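Local coordinates for protein transcriptional regulator (Pseudomonas aeruginosa, PDB 3E7Q) that probably binds regulatory DNA as a TetR-family transcription factor, consistent with a role as a repressor, at residues B[30-35]-B[121-126]; B[61-66]-B[127-132]; B[171-176]-B[190-195]; B[139-144]-B[164-169]. All coordinates share one frame; numbering follows the deposited sequence.

The four contacts run along an all-helical chain from the predicted DNA-binding region into the C-terminal domain. Contacts 1 and 2 join the two regions. Their centres lie about 10 Å apart, they touch through packing of Ile126 on Val62, and their segments alternate along the chain. Contact 4 then closes before contact 3 opens. These two have centres about 13 Å apart and meet where Ile192 packs on Leu169. Helix 124-152 serves contacts 1, 2 and 4, and helix 159-179 serves contacts 4 and 3. Contacts 1 and 3 are about 28 Å apart between centres. Helix 124-152 thus runs from the joint between the two regions into the C-terminal domain, and all four contacts lie within reach of the second subunit.

Contact 1. Residues B[30-35]-B[121-126]; sequences HGFQGA and GSIEAI
This is a small apolar contact between the predicted DNA-binding region and the C-terminal domain, made by Phe32 with Ile123 and Ile126. Phe32 stands near the C-terminal end of helix 12-34. Ile123 is the N-cap residue just before helix 124-152, and Ile126 lies in its first turn. The backbones stay well apart, with 10.8 Å between Phe32 CA and Ile123 CA, and the ring bridges the gap. Phe32 has CG anti to its backbone nitrogen (chi1 173°), which carries the ring out from its helix toward the two isoleucines. The far end of the ring does the touching. Phe32 CZ lies 3.7 Å from Ile123 CG1 and 3.8 Å from Ile123 CD1. Beside it, Phe32 CE1 meets Ile126 CD1 at 3.9 Å. Both isoleucines approach the ring obliquely. Ile126 reaches out from the direction opposite to Phe32, while Ile123 lies across the ring end. In the TetR-type arrangement, the N-terminal helices carry a helix-turn-helix motif, predicted here at residues 36-55, and the rest of the chain forms a helical regulatory domain. Phe32 precedes that predicted motif closely, so the contact joins the helix just ahead of the predicted motif to the start of helix 124-152. Asp59 of helix 58-82 touches both Phe32 and Ile123, and Ala119 of helix 110-120 touches both Phe32 and Ile126. Lys58 makes a cation-pi contact with the Phe32 ring. Ile126 is buried, whereas Phe32 and Ile123 keep part of their surface exposed.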
loop_
_atom_site.group_PDB
_atom_site.type_symbol
_atom_site.label_atom_id
_atom_site.label_comp_id
_atom_site.label_asym_id
_atom_site.label_seq_id
_atom_site.Cartn_x
_atom_site.Cartn_y
_atom_site.Cartn_z
ATOM N N HIS B 30 -3.502 -4.973 -18.026
ATOM C CA HIS B 30 -3.169 -6.377 -18.014
ATOM C C HIS B 30 -2.511 -6.816 -16.746
ATOM O O HIS B 30 -2.256 -8.001 -16.578
ATOM C CB HIS B 30 -2.255 -6.714 -19.188
ATOM C CG HIS B 30 -2.872 -6.435 -20.514
ATOM N ND1 HIS B 30 -3.975 -7.125 -20.980
ATOM C CD2 HIS B 30 -2.556 -5.531 -21.474
ATOM C CE1 HIS B 30 -4.301 -6.665 -22.175
ATOM N NE2 HIS B 30 -3.453 -5.703 -22.502
ATOM N N GLY B 31 -2.200 -5.883 -15.859
ATOM C CA GLY B 31 -1.231 -6.158 -14.787
ATOM C C GLY B 31 0.209 -6.359 -15.279
ATOM O O GLY B 31 0.488 -6.472 -16.468
ATOM N N PHE B 32 1.140 -6.411 -14.337
ATOM C CA PHE B 32 2.528 -6.692 -14.699
ATOM C C PHE B 32 2.685 -8.060 -15.272
ATOM O O PHE B 32 3.367 -8.220 -16.279
ATOM C CB PHE B 32 3.482 -6.562 -13.528
ATOM C CG PHE B 32 4.898 -7.011 -13.852
ATOM C CD1 PHE B 32 5.756 -6.193 -14.546
ATOM C CD2 PHE B 32 5.356 -8.282 -13.469
ATOM C CE1 PHE B 32 7.059 -6.607 -14.843
ATOM C CE2 PHE B 32 6.647 -8.709 -13.797
ATOM C CZ PHE B 32 7.505 -7.861 -14.454
ATOM N N GLN B 33 2.079 -9.050 -14.624
ATOM C CA GLN B 33 2.228 -10.445 -15.097
ATOM C C GLN B 33 1.672 -10.589 -16.525
ATOM O O GLN B 33 2.226 -11.324 -17.357
ATOM C CB GLN B 33 1.534 -11.458 -14.157
ATOM C CG GLN B 33 1.956 -11.411 -12.702
ATOM C CD GLN B 33 1.036 -10.494 -11.855
ATOM O OE1 GLN B 33 0.564 -9.449 -12.349
ATOM N NE2 GLN B 33 0.798 -10.875 -10.583
ATOM N N GLY B 34 0.570 -9.899 -16.809
ATOM C CA GLY B 34 -0.033 -10.008 -18.133
ATOM C C GLY B 34 0.527 -9.108 -19.230
ATOM O O GLY B 34 0.250 -9.342 -20.399
ATOM N N ALA B 35 1.266 -8.055 -18.854
ATOM C CA ALA B 35 1.865 -7.133 -19.836
ATOM C C ALA B 35 2.930 -7.856 -20.643
ATOM O O ALA B 35 3.481 -8.833 -20.172
ATOM C CB ALA B 35 2.465 -5.868 -19.135
ATOM N N GLY B 121 9.238 -7.858 -5.995
ATOM C CA GLY B 121 9.738 -9.057 -5.308
ATOM C C GLY B 121 10.403 -10.122 -6.183
ATOM O O GLY B 121 11.284 -10.904 -5.709
ATOM N N SER B 122 9.950 -10.183 -7.433
ATOM C CA SER B 122 10.452 -11.137 -8.407
ATOM C C SER B 122 11.402 -10.569 -9.450
ATOM O O SER B 122 12.081 -11.337 -10.091
ATOM C CB SER B 122 9.264 -11.793 -9.112
ATOM O OG SER B 122 8.376 -10.821 -9.641
ATOM N N ILE B 123 11.452 -9.250 -9.678
ATOM C CA ILE B 123 12.373 -8.710 -10.707
ATOM C C ILE B 123 13.357 -7.776 -10.026
ATOM O O ILE B 123 12.947 -6.686 -9.578
ATOM C CB ILE B 123 11.639 -7.901 -11.822
ATOM C CG1 ILE B 123 10.406 -8.661 -12.378
ATOM C CG2 ILE B 123 12.646 -7.415 -12.884
ATOM C CD1 ILE B 123 10.688 -9.662 -13.546
ATOM N N GLU B 124 14.633 -8.152 -9.983
ATOM C CA GLU B 124 15.597 -7.451 -9.122
ATOM C C GLU B 124 15.834 -6.012 -9.564
ATOM O O GLU B 124 15.993 -5.135 -8.712
ATOM C CB GLU B 124 16.939 -8.219 -8.885
ATOM C CG GLU B 124 17.512 -8.064 -7.338
ATOM C CD GLU B 124 18.902 -7.312 -7.159
ATOM O OE1 GLU B 124 19.180 -6.271 -7.810
ATOM O OE2 GLU B 124 19.761 -7.753 -6.331
ATOM N N ALA B 125 15.823 -5.783 -10.879
ATOM C CA ALA B 125 15.937 -4.451 -11.456
ATOM C C ALA B 125 14.837 -3.509 -10.982
ATOM O O ALA B 125 15.108 -2.345 -10.671
ATOM C CB ALA B 125 15.981 -4.525 -13.056
ATOM N N ILE B 126 13.612 -4.017 -10.894
ATOM C CA ILE B 126 12.486 -3.247 -10.365
ATOM C C ILE B 126 12.611 -3.028 -8.851
ATOM O O ILE B 126 12.322 -1.917 -8.339
ATOM C CB ILE B 126 11.132 -3.910 -10.754
ATOM C CG1 ILE B 126 11.067 -3.920 -12.308
ATOM C CG2 ILE B 126 9.991 -3.196 -10.057
ATOM C CD1 ILE B 126 9.810 -4.590 -12.948
#

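Contact 2. Residues B[61-66]-B[127-132]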
loop_
_atom_site.group_PDB
_atom_site.type_symbol
_atom_site.label_atom_id
_atom_site.label_comp_id
_atom_site.label_asym_id
_atom_site.label_seq_id
_atom_site.Cartn_x
_atom_site.Cartn_y
_atom_site.Cartn_z
ATOM N N LEU B 61 11.331 -1.977 -19.809
ATOM C CA LEU B 61 10.307 -0.967 -20.088
ATOM C C LEU B 61 9.576 -0.593 -18.818
ATOM O O LEU B 61 9.263 0.559 -18.603
ATOM C CB LEU B 61 9.308 -1.453 -21.168
ATOM C CG LEU B 61 9.861 -1.435 -22.585
ATOM C CD1 LEU B 61 9.036 -2.344 -23.555
ATOM C CD2 LEU B 61 9.956 0.012 -23.106
ATOM N N VAL B 62 9.318 -1.562 -17.966
ATOM C CA VAL B 62 8.571 -1.307 -16.713
ATOM C C VAL B 62 9.453 -0.515 -15.716
ATOM O O VAL B 62 8.985 0.498 -15.170
ATOM C CB VAL B 62 8.007 -2.607 -16.108
ATOM C CG1 VAL B 62 7.507 -2.393 -14.712
ATOM C CG2 VAL B 62 6.879 -3.219 -17.008
ATOM N N ALA B 63 10.720 -0.930 -15.549
ATOM C CA ALA B 63 11.707 -0.153 -14.793
ATOM C C ALA B 63 11.828 1.283 -15.305
ATOM O O ALA B 63 11.853 2.227 -14.510
ATOM C CB ALA B 63 13.085 -0.834 -14.804
ATOM N N GLU B 64 11.863 1.480 -16.614
ATOM C CA GLU B 64 11.870 2.861 -17.133
ATOM C C GLU B 64 10.617 3.671 -16.762
ATOM O O GLU B 64 10.715 4.854 -16.380
ATOM C CB GLU B 64 12.016 2.916 -18.643
ATOM C CG GLU B 64 13.431 3.103 -19.213
ATOM C CD GLU B 64 14.191 4.343 -18.689
ATOM O OE1 GLU B 64 14.134 5.448 -19.321
ATOM O OE2 GLU B 64 14.902 4.173 -17.673
ATOM N N ALA B 65 9.442 3.066 -16.910
ATOM C CA ALA B 65 8.190 3.695 -16.437
ATOM C C ALA B 65 8.191 3.995 -14.913
ATOM O O ALA B 65 7.707 5.060 -14.492
ATOM C CB ALA B 65 6.988 2.870 -16.802
ATOM N N TYR B 66 8.684 3.035 -14.123
ATOM C CA TYR B 66 8.787 3.145 -12.678
ATOM C C TYR B 66 9.687 4.326 -12.332
ATOM O O TYR B 66 9.323 5.151 -11.543
ATOM C CB TYR B 66 9.343 1.830 -12.058
ATOM C CG TYR B 66 9.183 1.612 -10.524
ATOM C CD1 TYR B 66 8.519 2.514 -9.701
ATOM C CD2 TYR B 66 9.655 0.473 -9.942
ATOM C CE1 TYR B 66 8.382 2.297 -8.350
ATOM C CE2 TYR B 66 9.509 0.225 -8.598
ATOM C CZ TYR B 66 8.869 1.129 -7.799
ATOM O OH TYR B 66 8.745 0.885 -6.447
ATOM N N GLY B 127 13.084 -4.086 -8.170
ATOM C CA GLY B 127 13.484 -4.039 -6.788
ATOM C C GLY B 127 14.452 -2.938 -6.493
ATOM O O GLY B 127 14.306 -2.239 -5.495
ATOM N N ARG B 128 15.435 -2.765 -7.373
ATOM C CA ARG B 128 16.436 -1.772 -7.158
ATOM C C ARG B 128 15.897 -0.354 -7.443
ATOM O O ARG B 128 16.360 0.606 -6.824
ATOM C CB ARG B 128 17.680 -2.056 -7.989
ATOM C CG ARG B 128 18.371 -3.404 -7.734
ATOM C CD ARG B 128 19.775 -3.459 -8.449
ATOM N NE ARG B 128 19.725 -3.285 -9.925
ATOM C CZ ARG B 128 19.663 -4.260 -10.863
ATOM N NH1 ARG B 128 19.613 -5.565 -10.550
ATOM N NH2 ARG B 128 19.620 -3.926 -12.167
ATOM N N VAL B 129 14.945 -0.220 -8.376
ATOM C CA VAL B 129 14.275 1.062 -8.565
ATOM C C VAL B 129 13.521 1.400 -7.275
ATOM O O VAL B 129 13.669 2.495 -6.768
ATOM C CB VAL B 129 13.321 1.114 -9.782
ATOM C CG1 VAL B 129 12.544 2.480 -9.781
ATOM C CG2 VAL B 129 14.094 0.915 -11.042
ATOM N N HIS B 130 12.787 0.458 -6.702
ATOM C CA HIS B 130 12.120 0.691 -5.453
ATOM C C HIS B 130 13.042 1.152 -4.316
ATOM O O HIS B 130 12.772 2.124 -3.638
ATOM C CB HIS B 130 11.335 -0.523 -4.947
ATOM C CG HIS B 130 10.774 -0.297 -3.567
ATOM N ND1 HIS B 130 9.664 0.491 -3.343
ATOM C CD2 HIS B 130 11.256 -0.628 -2.339
ATOM C CE1 HIS B 130 9.440 0.569 -2.041
ATOM N NE2 HIS B 130 10.398 -0.098 -1.405
ATOM N N ASP B 131 14.118 0.428 -4.110
ATOM C CA ASP B 131 15.006 0.703 -2.987
ATOM C C ASP B 131 15.598 2.088 -3.115
ATOM O O ASP B 131 15.631 2.853 -2.120
ATOM C CB ASP B 131 16.107 -0.352 -2.882
ATOM C CG ASP B 131 15.569 -1.708 -2.557
ATOM O OD1 ASP B 131 14.432 -1.792 -2.071
ATOM O OD2 ASP B 131 16.272 -2.707 -2.809
ATOM N N HIS B 132 16.015 2.417 -4.330
ATOM C CA HIS B 132 16.639 3.676 -4.578
ATOM C C HIS B 132 15.689 4.861 -4.357
ATOM O O HIS B 132 16.078 5.881 -3.765
ATOM C CB HIS B 132 17.197 3.725 -6.011
ATOM C CG HIS B 132 17.645 5.096 -6.436
ATOM N ND1 HIS B 132 18.858 5.633 -6.053
ATOM C CD2 HIS B 132 17.039 6.043 -7.200
ATOM C CE1 HIS B 132 18.972 6.853 -6.544
ATOM N NE2 HIS B 132 17.885 7.126 -7.243
#
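Tyr66 reaches from helix 58-82 across Val129 to His130 on helix 124-152. Its CB already lies 4.0 Å from Val129 CG1. CG is anti to the backbone nitrogen, and this directs the ring toward the neighbouring helix. Tyr66 CG and CD2 come next, and Val129 CG1 sits 3.5 Å from Tyr66 CD2. Val129 CG1 lies over one face of the Tyr66 ring in a CH-pi contact, 3.8 Å from the ring centroid. It stands 22° off the ring normal. Farther out, Tyr66 CE2 passes the backbone nitrogen of His130, and CZ nears His130 CA. At the tip, His130 ND1 donates to Tyr66 OH over 3.3 Å. This bond is long and bent, at 141°, although the oxygen lies in the imidazole plane. The other ring nitrogen, His130 NE2, bonds to Glu176 OE2 of the second subunit, so the imidazole links Tyr66 to the dimer partner. Ala63 CB adds a looser contact with Val129 CG2 at 4.3 Å. The two helix segments run nearly parallel, at 13°, with axes 10.0 Å apart. Helix 110-120 packs beside them: Phe116 stacks on the Tyr66 ring, Trp113 and Trp117 also touch it, and Val120 touches His130.

Contact 3. Residues B[171-176]-B[190-195]; sequences DGLWLE and VQICEA
Leu173 and Ile192 cross each other obliquely between helices 159-179 and 186-204, and Cys193 SG touches one of the leucine methyls. Leu173 projects from its helix toward the other segment and splits its two methyls between different partners. Leu173 CD2 meets Ile192 CD1 at 3.9 Å. Leu173 CD1 lies 4.0 Å from Ile192 CG2 and equally 4.0 Å from Cys193 SG. The forked end of the leucine therefore faces both branches of the isoleucine. Ile192 has CG1 anti to the carbonyl carbon (chi1 -72°) and CG2 anti to the backbone nitrogen, which presents the two branches to separate leucine methyls. The backbones are 9.1 Å apart at their nearest alpha carbons, Leu173 CA and Ile192 CA, so side-chain ends make the contact. These are the last two long helices of the C-terminal domain, which in TetR-family proteins commonly form the dimer interface as a four-helix bundle with their counterparts. The packing here is consistent with that: Ala168 of the second subunit touches Leu173, and Ser165 of the second subunit touches Ile192. Within the chain, Phe100 touches both Leu173 and Cys193, and Phe184 packs on Leu173. All three contact residues are buried.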
loop_
_atom_site.group_PDB
_atom_site.type_symbol
_atom_site.label_atom_id
_atom_site.label_comp_id
_atom_site.label_asym_id
_atom_site.label_seq_id
_atom_site.Cartn_x
_atom_site.Cartn_y
_atom_site.Cartn_z
ATOM N N ASP B 171 2.209 6.986 2.769
ATOM C CA ASP B 171 1.905 5.824 1.912
ATOM C C ASP B 171 0.560 5.238 2.182
ATOM O O ASP B 171 -0.215 4.972 1.239
ATOM C CB ASP B 171 2.918 4.675 2.123
ATOM C CG ASP B 171 4.202 4.871 1.384
ATOM O OD1 ASP B 171 4.319 5.854 0.649
ATOM O OD2 ASP B 171 5.156 4.073 1.606
ATOM N N GLY B 172 0.331 4.935 3.466
ATOM C CA GLY B 172 -0.932 4.369 3.957
ATOM C C GLY B 172 -2.095 5.238 3.600
ATOM O O GLY B 172 -3.101 4.759 3.134
ATOM N N LEU B 173 -1.972 6.537 3.848
ATOM C CA LEU B 173 -3.003 7.493 3.496
ATOM C C LEU B 173 -3.237 7.650 1.992
ATOM O O LEU B 173 -4.368 7.780 1.525
ATOM C CB LEU B 173 -2.666 8.853 4.107
ATOM C CG LEU B 173 -2.725 8.959 5.651
ATOM C CD1 LEU B 173 -2.249 10.292 5.878
ATOM C CD2 LEU B 173 -4.148 8.712 6.260
ATOM N N TRP B 174 -2.159 7.645 1.227
ATOM C CA TRP B 174 -2.264 7.727 -0.215
ATOM C C TRP B 174 -3.024 6.494 -0.757
ATOM O O TRP B 174 -3.899 6.622 -1.577
ATOM C CB TRP B 174 -0.870 7.876 -0.837
ATOM C CG TRP B 174 -0.916 7.960 -2.302
ATOM C CD1 TRP B 174 -1.146 9.074 -3.058
ATOM C CD2 TRP B 174 -0.790 6.873 -3.221
ATOM N NE1 TRP B 174 -1.176 8.747 -4.392
ATOM C CE2 TRP B 174 -0.940 7.398 -4.513
ATOM C CE3 TRP B 174 -0.586 5.500 -3.071
ATOM C CZ2 TRP B 174 -0.867 6.608 -5.639
ATOM C CZ3 TRP B 174 -0.510 4.691 -4.218
ATOM C CH2 TRP B 174 -0.662 5.240 -5.470
ATOM N N LEU B 175 -2.676 5.303 -0.262
ATOM C CA LEU B 175 -3.295 4.064 -0.656
ATOM C C LEU B 175 -4.800 4.042 -0.298
ATOM O O LEU B 175 -5.647 3.716 -1.129
ATOM C CB LEU B 175 -2.517 2.877 -0.034
ATOM C CG LEU B 175 -3.038 1.431 -0.240
ATOM C CD1 LEU B 175 -3.005 1.029 -1.755
ATOM C CD2 LEU B 175 -2.233 0.450 0.639
ATOM N N GLU B 176 -5.147 4.427 0.920
ATOM C CA GLU B 176 -6.551 4.505 1.261
ATOM C C GLU B 176 -7.363 5.530 0.475
ATOM O O GLU B 176 -8.512 5.270 0.222
ATOM C CB GLU B 176 -6.781 4.692 2.762
ATOM C CG GLU B 176 -8.284 4.570 3.142
ATOM C CD GLU B 176 -9.132 3.504 2.315
ATOM O OE1 GLU B 176 -8.674 2.325 2.065
ATOM O OE2 GLU B 176 -10.294 3.879 1.954
ATOM N N VAL B 190 -3.807 15.968 5.179
ATOM C CA VAL B 190 -2.896 17.028 5.705
ATOM C C VAL B 190 -3.025 17.127 7.233
ATOM O O VAL B 190 -2.030 17.029 7.958
ATOM C CB VAL B 190 -3.125 18.413 5.047
ATOM C CG1 VAL B 190 -2.082 19.409 5.542
ATOM C CG2 VAL B 190 -3.089 18.283 3.523
ATOM N N GLN B 191 -4.251 17.255 7.709
ATOM C CA GLN B 191 -4.525 17.338 9.138
ATOM C C GLN B 191 -3.926 16.179 9.916
ATOM O O GLN B 191 -3.342 16.374 10.976
ATOM C CB GLN B 191 -6.055 17.422 9.378
ATOM C CG GLN B 191 -6.475 17.409 10.845
ATOM C CD GLN B 191 -7.986 17.295 11.063
ATOM O OE1 GLN B 191 -8.773 17.269 10.133
ATOM N NE2 GLN B 191 -8.380 17.242 12.321
ATOM N N ILE B 192 -4.098 14.961 9.418
ATOM C CA ILE B 192 -3.488 13.767 10.049
ATOM C C ILE B 192 -1.953 13.878 10.103
ATOM O O ILE B 192 -1.292 13.526 11.115
ATOM C CB ILE B 192 -3.954 12.480 9.317
ATOM C CG1 ILE B 192 -5.443 12.200 9.640
ATOM C CG2 ILE B 192 -3.054 11.284 9.637
ATOM C CD1 ILE B 192 -6.081 11.032 8.782
ATOM N N CYS B 193 -1.375 14.430 9.043
ATOM C CA CYS B 193 0.082 14.542 8.978
ATOM C C CYS B 193 0.615 15.597 9.878
ATOM O O CYS B 193 1.609 15.367 10.559
ATOM C CB CYS B 193 0.559 14.768 7.553
ATOM S SG CYS B 193 0.248 13.322 6.509
ATOM N N GLU B 194 -0.045 16.742 9.926
ATOM C CA GLU B 194 0.305 17.762 10.891
ATOM C C GLU B 194 0.169 17.234 12.294
ATOM O O GLU B 194 0.943 17.622 13.162
ATOM C CB GLU B 194 -0.588 19.006 10.789
ATOM C CG GLU B 194 -0.601 19.731 9.493
ATOM C CD GLU B 194 0.712 20.372 9.100
ATOM O OE1 GLU B 194 1.692 20.369 9.867
ATOM O OE2 GLU B 194 0.766 20.926 7.977
ATOM N N ALA B 195 -0.860 16.417 12.538
ATOM C CA ALA B 195 -1.097 15.879 13.888
ATOM C C ALA B 195 0.026 14.955 14.345
ATOM O O ALA B 195 0.365 14.881 15.548
ATOM C CB ALA B 195 -2.448 15.197 13.980
#

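Contact 4. Residues B[139-144]-B[164-169]; sequences ALLVGV and ISLSAL
Leu141 of helix 124-152 overlaps Leu166 and Ser167 of helix 159-179 with its two methyls. Leu141 CD2 meets Leu166 CD2 at 3.7 Å, the one apolar pair across the two segments. The leucine side chains cross at about a right angle and touch through one methyl each. Leu166 has CG anti to its backbone nitrogen (chi1 -173°), and this brings CD2 round to the Leu141 methyl. The other branch, Leu141 CD1, rests 3.4 Å from Ser167 OG. This is a van der Waals contact of a methyl with a hydroxyl. Ser167 OG is beside its own backbone nitrogen (chi1 -56°) and hydrogen-bonds to the carbonyl oxygen of Ala163, one turn earlier. The buried hydroxyl thus has a partner within its own helix while the leucine methyl packs against it. The nearest alpha carbons, Leu141 CA and Ser167 CA, are 8.0 Å apart. Leu92 and Phe95 of helix 88-99 also pack on Leu141, and Trp196 of helix 186-204 packs on Leu166. The helix 159-179 segment borders the dimer partner as well, since Ile192 of the second subunit touches Ile164 and Ser165, and Leu173 of the second subunit touches Ala168. The arrangement is consecutive-helix packing in the all-helical C-terminal domain of a TetR-family regulator, where helix 124-152 packs against helix 159-179, whose Ile164, Ser165, Ala168 and Leu169 meet the second subunit.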
loop_
_atom_site.group_PDB
_atom_site.type_symbol
_atom_site.label_atom_id
_atom_site.label_comp_id
_atom_site.label_asym_id
_atom_site.label_seq_id
_atom_site.Cartn_x
_atom_site.Cartn_y
_atom_site.Cartn_z
ATOM N N ALA B 139 15.235 10.248 2.488
ATOM C CA ALA B 139 16.357 11.183 2.676
ATOM C C ALA B 139 15.792 12.605 2.714
ATOM O O ALA B 139 16.221 13.405 3.541
ATOM C CB ALA B 139 17.417 11.064 1.549
ATOM N N LEU B 140 14.828 12.916 1.835
ATOM C CA LEU B 140 14.199 14.255 1.839
ATOM C C LEU B 140 13.537 14.570 3.170
ATOM O O LEU B 140 13.628 15.708 3.685
ATOM C CB LEU B 140 13.118 14.310 0.791
ATOM C CG LEU B 140 12.822 15.555 -0.006
ATOM C CD1 LEU B 140 14.105 16.073 -0.733
ATOM C CD2 LEU B 140 11.768 15.169 -1.001
ATOM N N LEU B 141 12.811 13.581 3.686
ATOM C CA LEU B 141 12.106 13.727 4.948
ATOM C C LEU B 141 13.073 13.692 6.132
ATOM O O LEU B 141 12.831 14.387 7.102
ATOM C CB LEU B 141 10.977 12.695 5.106
ATOM C CG LEU B 141 9.721 12.897 4.266
ATOM C CD1 LEU B 141 8.894 11.635 4.260
ATOM C CD2 LEU B 141 8.912 14.126 4.792
ATOM N N VAL B 142 14.184 12.959 6.045
ATOM C CA VAL B 142 15.143 13.008 7.148
ATOM C C VAL B 142 15.802 14.360 7.290
ATOM O O VAL B 142 16.047 14.760 8.414
ATOM C CB VAL B 142 16.235 11.846 7.305
ATOM C CG1 VAL B 142 15.930 10.572 6.559
ATOM C CG2 VAL B 142 17.717 12.374 7.173
ATOM N N GLY B 143 16.086 15.048 6.169
ATOM C CA GLY B 143 16.710 16.377 6.202
ATOM C C GLY B 143 15.842 17.393 6.914
ATOM O O GLY B 143 16.335 18.234 7.685
ATOM N N VAL B 144 14.534 17.359 6.656
ATOM C CA VAL B 144 13.650 18.321 7.316
ATOM C C VAL B 144 13.313 17.909 8.780
ATOM O O VAL B 144 13.147 18.761 9.621
ATOM C CB VAL B 144 12.430 18.799 6.409
ATOM C CG1 VAL B 144 11.808 17.742 5.653
ATOM C CG2 VAL B 144 11.377 19.518 7.259
ATOM N N ILE B 164 10.982 6.908 8.345
ATOM C CA ILE B 164 10.275 5.718 8.007
ATOM C C ILE B 164 8.812 5.791 8.510
ATOM O O ILE B 164 7.897 5.395 7.792
ATOM C CB ILE B 164 10.973 4.411 8.548
ATOM C CG1 ILE B 164 12.254 4.140 7.761
ATOM C CG2 ILE B 164 9.955 3.176 8.581
ATOM C CD1 ILE B 164 13.305 3.299 8.499
ATOM N N SER B 165 8.588 6.344 9.687
ATOM C CA SER B 165 7.245 6.434 10.260
ATOM C C SER B 165 6.353 7.361 9.445
ATOM O O SER B 165 5.195 7.052 9.108
ATOM C CB SER B 165 7.352 6.940 11.704
ATOM O OG SER B 165 6.074 7.042 12.331
ATOM N N LEU B 166 6.867 8.553 9.207
ATOM C CA LEU B 166 6.168 9.514 8.422
ATOM C C LEU B 166 5.897 9.048 6.935
ATOM O O LEU B 166 4.794 9.265 6.425
ATOM C CB LEU B 166 6.901 10.877 8.472
ATOM C CG LEU B 166 6.152 12.050 7.806
ATOM C CD1 LEU B 166 4.697 12.238 8.404
ATOM C CD2 LEU B 166 6.996 13.342 7.864
ATOM N N SER B 167 6.888 8.469 6.259
ATOM C CA SER B 167 6.672 7.859 4.938
ATOM C C SER B 167 5.600 6.775 4.964
ATOM O O SER B 167 4.756 6.726 4.091
ATOM C CB SER B 167 7.958 7.232 4.377
ATOM O OG SER B 167 8.958 8.228 4.355
ATOM N N ALA B 168 5.656 5.915 5.958
ATOM C CA ALA B 168 4.648 4.911 6.147
ATOM C C ALA B 168 3.230 5.500 6.257
ATOM O O ALA B 168 2.308 5.025 5.603
ATOM C CB ALA B 168 5.022 4.001 7.339
ATOM N N LEU B 169 3.068 6.564 7.039
ATOM C CA LEU B 169 1.780 7.233 7.223
ATOM C C LEU B 169 1.241 7.818 5.929
ATOM O O LEU B 169 0.070 7.630 5.609
ATOM C CB LEU B 169 1.858 8.328 8.264
ATOM C CG LEU B 169 0.595 9.183 8.593
ATOM C CD1 LEU B 169 -0.530 8.285 9.072
ATOM C CD2 LEU B 169 0.914 10.285 9.624
#